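Local atomic coordinates of UDP-glucose 4-epimerase (Brucella ovis, PDB entry 4WOK), a protein that probably interconverts UDP-glucose and UDP-galactose by inverting the configuration at C4 of the sugar, with bound NAD as its redox cofactor. Residues A[13-27]-A[71-84]. The protein carries 2 engineered substitutions. Numbering follows the deposited sequence.
Sequences NVLVVGGAGFIGSHT and TMEKYAPVAVIHFA. Engineered in segment 71-84: A76 (natural residue Val). With NAD (nicotinamide-adenine-dinucleotide), chain B.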
ATOM      1  N   ASN A  13     -16.533  13.896  -7.096  1.00 26.08           N
ATOM      2  CA  ASN A  13     -16.468  12.437  -6.865  1.00 24.42           C
ATOM      3  C   ASN A  13     -15.076  11.900  -7.184  1.00 28.49           C
ATOM      4  O   ASN A  13     -14.503  12.223  -8.230  1.00 26.98           O
ATOM      5  CB  ASN A  13     -17.506  11.689  -7.709  1.00 23.98           C
ATOM      6  CG  ASN A  13     -18.929  11.979  -7.285  1.00 35.87           C
ATOM      7  OD1 ASN A  13     -19.218  12.157  -6.098  1.00 32.11           O
ATOM      8  ND2 ASN A  13     -19.835  12.023  -8.261  1.00 27.55           N
ATOM      9  N   VAL A  14     -14.536  11.082  -6.287  1.00 25.30           N
ATOM     10  CA  VAL A  14     -13.280  10.401  -6.534  1.00 24.30           C
ATOM     11  C   VAL A  14     -13.545   8.918  -6.367  1.00 23.33           C
ATOM     12  O   VAL A  14     -14.054   8.484  -5.340  1.00 20.10           O
ATOM     13  CB  VAL A  14     -12.167  10.889  -5.582  1.00 24.87           C
ATOM     14  CG1 VAL A  14     -10.912  10.025  -5.712  1.00 24.16           C
ATOM     15  CG2 VAL A  14     -11.835  12.356  -5.899  1.00 23.83           C
ATOM     16  N   LEU A  15     -13.276   8.146  -7.414  1.00 20.52           N
ATOM     17  CA  LEU A  15     -13.551   6.720  -7.375  1.00 18.57           C
ATOM     18  C   LEU A  15     -12.378   5.995  -6.707  1.00 22.01           C
ATOM     19  O   LEU A  15     -11.248   6.027  -7.193  1.00 22.49           O
ATOM     20  CB  LEU A  15     -13.793   6.169  -8.781  1.00 23.99           C
ATOM     21  CG  LEU A  15     -14.211   4.698  -8.827  1.00 20.16           C
ATOM     22  CD1 LEU A  15     -15.633   4.567  -8.277  1.00 22.25           C
ATOM     23  CD2 LEU A  15     -14.123   4.191 -10.267  1.00 18.82           C
ATOM     24  N   VAL A  16     -12.653   5.361  -5.581  1.00 17.98           N
ATOM     25  CA  VAL A  16     -11.616   4.656  -4.841  1.00 17.48           C
ATOM     26  C   VAL A  16     -11.830   3.167  -5.025  1.00 17.62           C
ATOM     27  O   VAL A  16     -12.645   2.534  -4.349  1.00 21.33           O
ATOM     28  CB  VAL A  16     -11.625   5.028  -3.355  1.00 18.97           C
ATOM     29  CG1 VAL A  16     -10.421   4.414  -2.657  1.00 21.00           C
ATOM     30  CG2 VAL A  16     -11.612   6.566  -3.190  1.00 19.86           C
ATOM     31  N   VAL A  17     -11.098   2.623  -5.982  1.00 18.73           N
ATOM     32  CA  VAL A  17     -11.195   1.230  -6.335  1.00 15.90           C
ATOM     33  C   VAL A  17     -10.362   0.415  -5.335  1.00 16.81           C
ATOM     34  O   VAL A  17      -9.187   0.687  -5.156  1.00 20.27           O
ATOM     35  CB  VAL A  17     -10.717   1.031  -7.780  1.00 19.42           C
ATOM     36  CG1 VAL A  17     -10.869  -0.396  -8.174  1.00 18.94           C
ATOM     37  CG2 VAL A  17     -11.547   1.915  -8.728  1.00 21.84           C
ATOM     38  N   GLY A  18     -10.971  -0.563  -4.674  1.00 15.72           N
ATOM     39  CA  GLY A  18     -10.311  -1.222  -3.551  1.00 16.80           C
ATOM     40  C   GLY A  18     -10.475  -0.411  -2.269  1.00 19.09           C
ATOM     41  O   GLY A  18      -9.761  -0.619  -1.282  1.00 17.19           O
ATOM     42  N   GLY A  19     -11.437   0.510  -2.276  1.00 18.14           N
ATOM     43  CA  GLY A  19     -11.655   1.426  -1.159  1.00 15.76           C
ATOM     44  C   GLY A  19     -12.271   0.863   0.114  1.00 23.18           C
ATOM     45  O   GLY A  19     -12.454   1.592   1.101  1.00 19.99           O
ATOM     46  N   ALA A  20     -12.587  -0.429   0.119  1.00 16.62           N
ATOM     47  CA  ALA A  20     -13.080  -1.085   1.337  1.00 17.69           C
ATOM     48  C   ALA A  20     -11.943  -1.750   2.120  1.00 17.72           C
ATOM     49  O   ALA A  20     -12.151  -2.300   3.216  1.00 19.41           O
ATOM     50  CB  ALA A  20     -14.155  -2.122   0.976  1.00 16.68           C
ATOM     51  N   GLY A  21     -10.742  -1.713   1.552  1.00 19.59           N
ATOM     52  CA  GLY A  21      -9.585  -2.343   2.177  1.00 15.60           C
ATOM     53  C   GLY A  21      -8.857  -1.412   3.138  1.00 20.20           C
ATOM     54  O   GLY A  21      -9.335  -0.330   3.459  1.00 19.77           O
ATOM     55  N   PHE A  22      -7.689  -1.843   3.590  1.00 19.71           N
ATOM     56  CA  PHE A  22      -6.909  -1.118   4.594  1.00 21.89           C
ATOM     57  C   PHE A  22      -6.489   0.286   4.108  1.00 26.37           C
ATOM     58  O   PHE A  22      -6.946   1.314   4.634  1.00 21.64           O
ATOM     59  CB  PHE A  22      -5.694  -1.976   4.967  1.00 18.19           C
ATOM     60  CG  PHE A  22      -4.712  -1.312   5.908  1.00 21.38           C
ATOM     61  CD1 PHE A  22      -5.148  -0.604   7.023  1.00 22.59           C
ATOM     62  CD2 PHE A  22      -3.344  -1.444   5.694  1.00 21.00           C
ATOM     63  CE1 PHE A  22      -4.229   0.001   7.891  1.00 24.10           C
ATOM     64  CE2 PHE A  22      -2.431  -0.856   6.550  1.00 24.93           C
ATOM     65  CZ  PHE A  22      -2.869  -0.136   7.655  1.00 24.88           C
ATOM     66  N   ILE A  23      -5.636   0.354   3.098  1.00 22.03           N
ATOM     67  CA  ILE A  23      -5.154   1.663   2.650  1.00 19.66           C
ATOM     68  C   ILE A  23      -6.260   2.475   1.944  1.00 18.42           C
ATOM     69  O   ILE A  23      -6.318   3.705   2.076  1.00 25.60           O
ATOM     70  CB  ILE A  23      -3.937   1.490   1.714  1.00 21.54           C
ATOM     71  CG1 ILE A  23      -2.864   0.649   2.418  1.00 21.84           C
ATOM     72  CG2 ILE A  23      -3.355   2.818   1.330  1.00 20.43           C
ATOM     73  CD1 ILE A  23      -1.726   0.224   1.492  1.00 24.11           C
ATOM     74  N   GLY A  24      -7.117   1.790   1.193  1.00 17.38           N
ATOM     75  CA  GLY A  24      -8.180   2.449   0.436  1.00 17.19           C
ATOM     76  C   GLY A  24      -9.193   3.120   1.354  1.00 21.44           C
ATOM     77  O   GLY A  24      -9.640   4.221   1.075  1.00 20.79           O
ATOM     78  N   SER A  25      -9.566   2.458   2.450  1.00 21.10           N
ATOM     79  CA  SER A  25     -10.538   3.043   3.371  1.00 19.12           C
ATOM     80  C   SER A  25      -9.938   4.256   4.074  1.00 23.87           C
ATOM     81  O   SER A  25     -10.627   5.267   4.255  1.00 22.05           O
ATOM     82  CB  SER A  25     -11.039   2.016   4.403  1.00 20.45           C
ATOM     83  OG  SER A  25      -9.982   1.515   5.224  1.00 19.58           O
ATOM     84  N   HIS A  26      -8.660   4.182   4.456  1.00 20.81           N
ATOM     85  CA  HIS A  26      -8.008   5.358   5.045  1.00 26.94           C
ATOM     86  C   HIS A  26      -7.965   6.528   4.058  1.00 22.96           C
ATOM     87  O   HIS A  26      -8.073   7.706   4.444  1.00 25.36           O
ATOM     88  CB  HIS A  26      -6.590   5.022   5.511  1.00 22.19           C
ATOM     89  CG  HIS A  26      -6.543   4.307   6.827  1.00 26.77           C
ATOM     90  ND1 HIS A  26      -6.756   2.953   6.943  1.00 24.64           N
ATOM     91  CD2 HIS A  26      -6.307   4.765   8.083  1.00 28.84           C
ATOM     92  CE1 HIS A  26      -6.658   2.601   8.219  1.00 30.31           C
ATOM     93  NE2 HIS A  26      -6.388   3.681   8.928  1.00 32.67           N
ATOM     94  N   THR A  27      -7.789   6.198   2.785  1.00 24.28           N
ATOM     95  CA  THR A  27      -7.712   7.222   1.751  1.00 22.77           C
ATOM     96  C   THR A  27      -9.083   7.841   1.500  1.00 22.43           C
ATOM     97  O   THR A  27      -9.194   9.056   1.310  1.00 23.90           O
ATOM     98  CB  THR A  27      -7.135   6.632   0.456  1.00 23.68           C
ATOM     99  OG1 THR A  27      -5.809   6.160   0.730  1.00 23.40           O
ATOM    100  CG2 THR A  27      -7.102   7.685  -0.670  1.00 20.91           C
ATOM    101  N   THR A  71     -20.393   2.607 -13.540  1.00 19.00           N
ATOM    102  CA  THR A  71     -20.080   3.367 -12.341  1.00 22.45           C
ATOM    103  C   THR A  71     -19.380   4.663 -12.678  1.00 22.13           C
ATOM    104  O   THR A  71     -19.722   5.721 -12.145  1.00 26.54           O
ATOM    105  CB  THR A  71     -19.203   2.545 -11.392  1.00 21.65           C
ATOM    106  OG1 THR A  71     -19.923   1.376 -11.001  1.00 22.56           O
ATOM    107  CG2 THR A  71     -18.857   3.360 -10.146  1.00 20.47           C
ATOM    108  N   MET A  72     -18.391   4.594 -13.561  1.00 20.81           N
ATOM    109  CA  MET A  72     -17.713   5.821 -13.981  1.00 24.60           C
ATOM    110  C   MET A  72     -18.653   6.798 -14.695  1.00 22.94           C
ATOM    111  O   MET A  72     -18.540   8.022 -14.529  1.00 23.21           O
ATOM    112  CB  MET A  72     -16.524   5.474 -14.871  1.00 23.85           C
ATOM    113  CG  MET A  72     -15.445   4.667 -14.128  1.00 20.33           C
ATOM    114  SD  MET A  72     -14.011   4.423 -15.181  1.00 24.62           S
ATOM    115  CE  MET A  72     -12.961   3.450 -14.066  1.00 21.61           C
ATOM    116  N   GLU A  73     -19.595   6.269 -15.471  1.00 22.60           N
ATOM    117  CA  GLU A  73     -20.565   7.134 -16.156  1.00 25.57           C
ATOM    118  C   GLU A  73     -21.511   7.798 -15.155  1.00 29.34           C
ATOM    119  O   GLU A  73     -21.832   8.990 -15.272  1.00 27.69           O
ATOM    120  CB  GLU A  73     -21.343   6.329 -17.208  1.00 24.29           C
ATOM    121  CG  GLU A  73     -20.421   5.861 -18.330  1.00 26.93           C
ATOM    122  CD  GLU A  73     -21.130   5.126 -19.466  1.00 27.93           C
ATOM    123  OE1 GLU A  73     -22.307   4.727 -19.315  1.00 28.52           O
ATOM    124  OE2 GLU A  73     -20.489   4.962 -20.525  1.00 27.93           O
ATOM    125  N   LYS A  74     -21.949   7.043 -14.157  1.00 22.90           N
ATOM    126  CA  LYS A  74     -22.836   7.608 -13.146  1.00 27.60           C
ATOM    127  C   LYS A  74     -22.148   8.700 -12.319  1.00 28.88           C
ATOM    128  O   LYS A  74     -22.731   9.754 -12.065  1.00 25.27           O
ATOM    129  CB  LYS A  74     -23.359   6.509 -12.222  1.00 30.36           C
ATOM    130  CG  LYS A  74     -24.194   7.042 -11.069  1.00 36.96           C
ATOM    131  CD  LYS A  74     -24.750   5.914 -10.207  1.00 41.32           C
ATOM    132  CE  LYS A  74     -25.621   6.472  -9.083  1.00 47.29           C
ATOM    133  NZ  LYS A  74     -26.269   5.392  -8.287  1.00 45.84           N
ATOM    134  N   TYR A  75     -20.908   8.451 -11.898  1.00 25.16           N
ATOM    135  CA  TYR A  75     -20.265   9.340 -10.932  1.00 25.03           C
ATOM    136  C   TYR A  75     -19.324  10.376 -11.557  1.00 29.12           C
ATOM    137  O   TYR A  75     -18.947  11.339 -10.885  1.00 29.89           O
ATOM    138  CB  TYR A  75     -19.504   8.519  -9.884  1.00 24.56           C
ATOM    139  CG  TYR A  75     -20.422   7.803  -8.920  1.00 22.47           C
ATOM    140  CD1 TYR A  75     -20.974   8.471  -7.843  1.00 25.72           C
ATOM    141  CD2 TYR A  75     -20.758   6.459  -9.106  1.00 24.44           C
ATOM    142  CE1 TYR A  75     -21.825   7.832  -6.965  1.00 24.69           C
ATOM    143  CE2 TYR A  75     -21.612   5.811  -8.232  1.00 23.21           C
ATOM    144  CZ  TYR A  75     -22.135   6.506  -7.160  1.00 22.54           C
ATOM    145  OH  TYR A  75     -22.991   5.893  -6.284  1.00 27.70           O
ATOM    146  N   ALA A  76     -18.966  10.198 -12.831  1.00 24.83           N
ATOM    147  CA  ALA A  76     -18.050  11.119 -13.517  1.00 24.43           C
ATOM    148  C   ALA A  76     -16.890  11.549 -12.618  1.00 25.47           C
ATOM    149  O   ALA A  76     -16.694  12.749 -12.378  1.00 26.80           O
ATOM    150  CB  ALA A  76     -18.821  12.374 -14.023  1.00 27.66           C
ATOM    151  N   PRO A  77     -16.126  10.579 -12.101  1.00 25.17           N
ATOM    152  CA  PRO A  77     -15.124  10.933 -11.094  1.00 25.88           C
ATOM    153  C   PRO A  77     -14.011  11.803 -11.652  1.00 24.84           C
ATOM    154  O   PRO A  77     -13.618  11.617 -12.806  1.00 25.69           O
ATOM    155  CB  PRO A  77     -14.574   9.578 -10.651  1.00 25.56           C
ATOM    156  CG  PRO A  77     -14.842   8.660 -11.779  1.00 24.32           C
ATOM    157  CD  PRO A  77     -16.084   9.148 -12.456  1.00 24.56           C
ATOM    158  N   VAL A  78     -13.513  12.737 -10.845  1.00 23.38           N
ATOM    159  CA  VAL A  78     -12.425  13.605 -11.278  1.00 29.06           C
ATOM    160  C   VAL A  78     -11.088  12.869 -11.247  1.00 29.47           C
ATOM    161  O   VAL A  78     -10.105  13.328 -11.828  1.00 26.10           O
ATOM    162  CB  VAL A  78     -12.321  14.868 -10.404  1.00 35.14           C
ATOM    163  CG1 VAL A  78     -13.654  15.590 -10.368  1.00 43.94           C
ATOM    164  CG2 VAL A  78     -11.865  14.494  -8.996  1.00 31.34           C
ATOM    165  N   ALA A  79     -11.049  11.740 -10.545  1.00 23.37           N
ATOM    166  CA  ALA A  79      -9.864  10.901 -10.490  1.00 22.66           C
ATOM    167  C   ALA A  79     -10.257   9.503 -10.040  1.00 22.96           C
ATOM    168  O   ALA A  79     -11.296   9.319  -9.394  1.00 22.09           O
ATOM    169  CB  ALA A  79      -8.821  11.478  -9.531  1.00 22.70           C
ATOM    170  N   VAL A  80      -9.403   8.535 -10.364  1.00 19.53           N
ATOM    171  CA  VAL A  80      -9.569   7.150  -9.937  1.00 19.49           C
ATOM    172  C   VAL A  80      -8.310   6.738  -9.169  1.00 22.56           C
ATOM    173  O   VAL A  80      -7.200   6.919  -9.660  1.00 25.02           O
ATOM    174  CB  VAL A  80      -9.798   6.207 -11.140  1.00 22.67           C
ATOM    175  CG1 VAL A  80      -9.900   4.733 -10.693  1.00 19.34           C
ATOM    176  CG2 VAL A  80     -11.044   6.626 -11.906  1.00 22.57           C
ATOM    177  N   ILE A  81      -8.485   6.227  -7.953  1.00 19.45           N
ATOM    178  CA  ILE A  81      -7.363   5.701  -7.187  1.00 18.13           C
ATOM    179  C   ILE A  81      -7.505   4.177  -7.137  1.00 18.68           C
ATOM    180  O   ILE A  81      -8.528   3.653  -6.699  1.00 22.24           O
ATOM    181  CB  ILE A  81      -7.313   6.276  -5.779  1.00 18.88           C
ATOM    182  CG1 ILE A  81      -7.491   7.805  -5.826  1.00 19.89           C
ATOM    183  CG2 ILE A  81      -5.981   5.935  -5.127  1.00 19.21           C
ATOM    184  CD1 ILE A  81      -7.441   8.446  -4.458  1.00 23.52           C
ATOM    185  N   HIS A  82      -6.467   3.488  -7.592  1.00 16.94           N
ATOM    186  CA  HIS A  82      -6.533   2.053  -7.834  1.00 16.73           C
ATOM    187  C   HIS A  82      -5.759   1.308  -6.749  1.00 21.26           C
ATOM    188  O   HIS A  82      -4.533   1.233  -6.795  1.00 18.70           O
ATOM    189  CB  HIS A  82      -5.978   1.743  -9.223  1.00 19.34           C
ATOM    190  CG  HIS A  82      -5.971   0.281  -9.566  1.00 16.93           C
ATOM    191  ND1 HIS A  82      -6.711  -0.647  -8.868  1.00 18.97           N
ATOM    192  CD2 HIS A  82      -5.336  -0.396 -10.551  1.00 21.62           C
ATOM    193  CE1 HIS A  82      -6.516  -1.848  -9.403  1.00 23.81           C
ATOM    194  NE2 HIS A  82      -5.681  -1.723 -10.415  1.00 19.73           N
ATOM    195  N   PHE A  83      -6.485   0.783  -5.764  1.00 16.90           N
ATOM    196  CA  PHE A  83      -5.916  -0.063  -4.707  1.00 16.42           C
ATOM    197  C   PHE A  83      -6.285  -1.542  -4.863  1.00 17.48           C
ATOM    198  O   PHE A  83      -5.923  -2.364  -4.024  1.00 23.43           O
ATOM    199  CB  PHE A  83      -6.419   0.350  -3.321  1.00 17.02           C
ATOM    200  CG  PHE A  83      -6.005   1.728  -2.879  1.00 21.97           C
ATOM    201  CD1 PHE A  83      -4.716   1.970  -2.434  1.00 19.64           C
ATOM    202  CD2 PHE A  83      -6.930   2.768  -2.852  1.00 23.64           C
ATOM    203  CE1 PHE A  83      -4.343   3.255  -1.989  1.00 22.27           C
ATOM    204  CE2 PHE A  83      -6.564   4.036  -2.411  1.00 23.10           C
ATOM    205  CZ  PHE A  83      -5.270   4.273  -1.982  1.00 19.81           C
ATOM    206  N   ALA A  84      -7.068  -1.861  -5.885  1.00 15.86           N
ATOM    207  CA  ALA A  84      -7.722  -3.159  -5.954  1.00 14.69           C
ATOM    208  C   ALA A  84      -6.761  -4.212  -6.491  1.00 17.55           C
ATOM    209  O   ALA A  84      -6.644  -4.422  -7.686  1.00 30.51           O
ATOM    210  CB  ALA A  84      -8.964  -3.074  -6.825  1.00 14.71           C
TER
HETATM  211  PA  NAD B 400      -6.393  -4.804   1.142  1.00 18.84           P
HETATM  212  O1A NAD B 400      -6.569  -6.211   0.603  1.00 20.23           O
HETATM  213  O2A NAD B 400      -6.839  -4.365   2.505  1.00 19.51           O
HETATM  214  O5B NAD B 400      -7.339  -3.822   0.072  1.00 21.21           O
HETATM  215  C5B NAD B 400      -7.496  -4.443  -1.185  1.00 15.40           C
HETATM  216  C4B NAD B 400      -8.931  -4.053  -1.629  1.00 15.82           C
HETATM  217  O4B NAD B 400      -9.126  -4.368  -3.014  1.00 18.45           O
HETATM  218  C3B NAD B 400      -9.834  -4.960  -0.785  1.00 16.03           C
HETATM  219  O3B NAD B 400     -10.857  -4.157  -0.253  1.00 16.55           O
HETATM  220  C2B NAD B 400     -10.366  -5.970  -1.832  1.00 14.48           C
HETATM  221  O2B NAD B 400     -11.636  -6.382  -1.513  1.00 15.62           O
HETATM  222  C1B NAD B 400     -10.374  -5.079  -3.128  1.00 14.01           C
HETATM  223  N9A NAD B 400     -10.213  -5.881  -4.356  1.00 15.86           N
HETATM  224  C8A NAD B 400      -9.245  -6.865  -4.654  1.00 17.63           C
HETATM  225  N7A NAD B 400      -9.383  -7.365  -5.887  1.00 17.63           N
HETATM  226  C5A NAD B 400     -10.489  -6.680  -6.409  1.00 20.33           C
HETATM  227  C6A NAD B 400     -11.140  -6.762  -7.659  1.00 19.91           C
HETATM  228  N6A NAD B 400     -10.703  -7.648  -8.615  1.00 14.20           N
HETATM  229  N1A NAD B 400     -12.203  -5.964  -7.914  1.00 18.63           N
HETATM  230  C2A NAD B 400     -12.609  -5.104  -6.924  1.00 14.25           C
HETATM  231  N3A NAD B 400     -12.088  -4.926  -5.676  1.00 15.49           N
HETATM  232  C4A NAD B 400     -11.010  -5.744  -5.471  1.00 15.97           C
HETATM  233  O3  NAD B 400      -4.859  -4.571   0.721  1.00 18.72           O
HETATM  234  PN  NAD B 400      -4.203  -3.145   1.104  1.00 23.39           P
HETATM  235  O1N NAD B 400      -5.098  -1.995   1.470  1.00 20.36           O
HETATM  236  O2N NAD B 400      -2.942  -3.520   1.802  1.00 29.35           O
HETATM  237  O5D NAD B 400      -3.349  -2.595  -0.293  1.00 34.97           O
HETATM  238  C5D NAD B 400      -4.158  -2.346  -1.334  1.00 36.16           C
HETATM  239  C4D NAD B 400      -3.254  -1.759  -2.419  1.00 23.04           C
HETATM  240  O4D NAD B 400      -1.985  -1.303  -1.794  1.00 21.98           O
HETATM  241  C3D NAD B 400      -2.853  -2.872  -3.407  1.00 26.13           C
HETATM  242  O3D NAD B 400      -2.696  -2.242  -4.639  1.00 30.12           O
HETATM  243  C2D NAD B 400      -1.497  -3.305  -2.838  1.00 32.83           C
HETATM  244  O2D NAD B 400      -0.631  -3.835  -3.761  1.00 40.86           O
HETATM  245  C1D NAD B 400      -0.955  -1.892  -2.517  1.00 24.26           C
HETATM  246  N1N NAD B 400       0.283  -2.044  -1.598  1.00 25.24           N
HETATM  247  C2N NAD B 400       0.056  -2.410  -0.274  1.00 26.59           C
HETATM  248  C3N NAD B 400       1.178  -2.554   0.584  1.00 25.97           C
HETATM  249  C7N NAD B 400       0.947  -2.952   2.017  1.00 31.14           C
HETATM  250  O7N NAD B 400       1.899  -3.052   2.797  1.00 25.78           O
HETATM  251  N7N NAD B 400      -0.346  -3.199   2.435  1.00 20.89           N
HETATM  252  C4N NAD B 400       2.461  -2.338   0.076  1.00 27.60           C
HETATM  253  C5N NAD B 400       2.651  -1.976  -1.257  1.00 32.73           C
HETATM  254  C6N NAD B 400       1.541  -1.832  -2.102  1.00 31.50           C
HETATM  255  O   HOH W   1     -17.365  14.183 -10.063  1.00 26.29           O
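F83 leaves the end of strand 79-82 and lays its ring against the start of helix 22-33. Its CB sits 3.3 Å from V17 O, the carbonyl that also takes the F83 N-H. With CG anti to the carbonyl carbon (chi1 -64°), CD2 and CE2 run beneath G24, whose CA lies over one ring face, 3.9 Å from the centroid, a CH-pi contact eased by the lack of a side chain on G24. On the other flank CD1 and CE1 meet I23, CG2 coming to 3.5 Å from CE1, while CZ ends 3.3 Å from T27 OG1, a hydroxyl bonded to I23 O. V16 CG1 closes on the CD2 edge. Strands 13-17 and 79-82 are the first and fourth of a Rossmann fold, adjacent and parallel; the glycine-rich turn after 13-17 leads into helix 22-33, G19, G21 and G24 fitting the GxGxxG pattern, and the amides of F22 and I23 hydrogen-bond the NAD diphosphate. On the sheet face of V17 and V80, L15 reaches helix 65-75, CD1 touching T71 CG2 and CD2 touching M72 CE. At the far end N13 ND2 donates to a lone pair of Y75 O (2.9 Å, 171°), its amide plane 79° from the tyrosine ring.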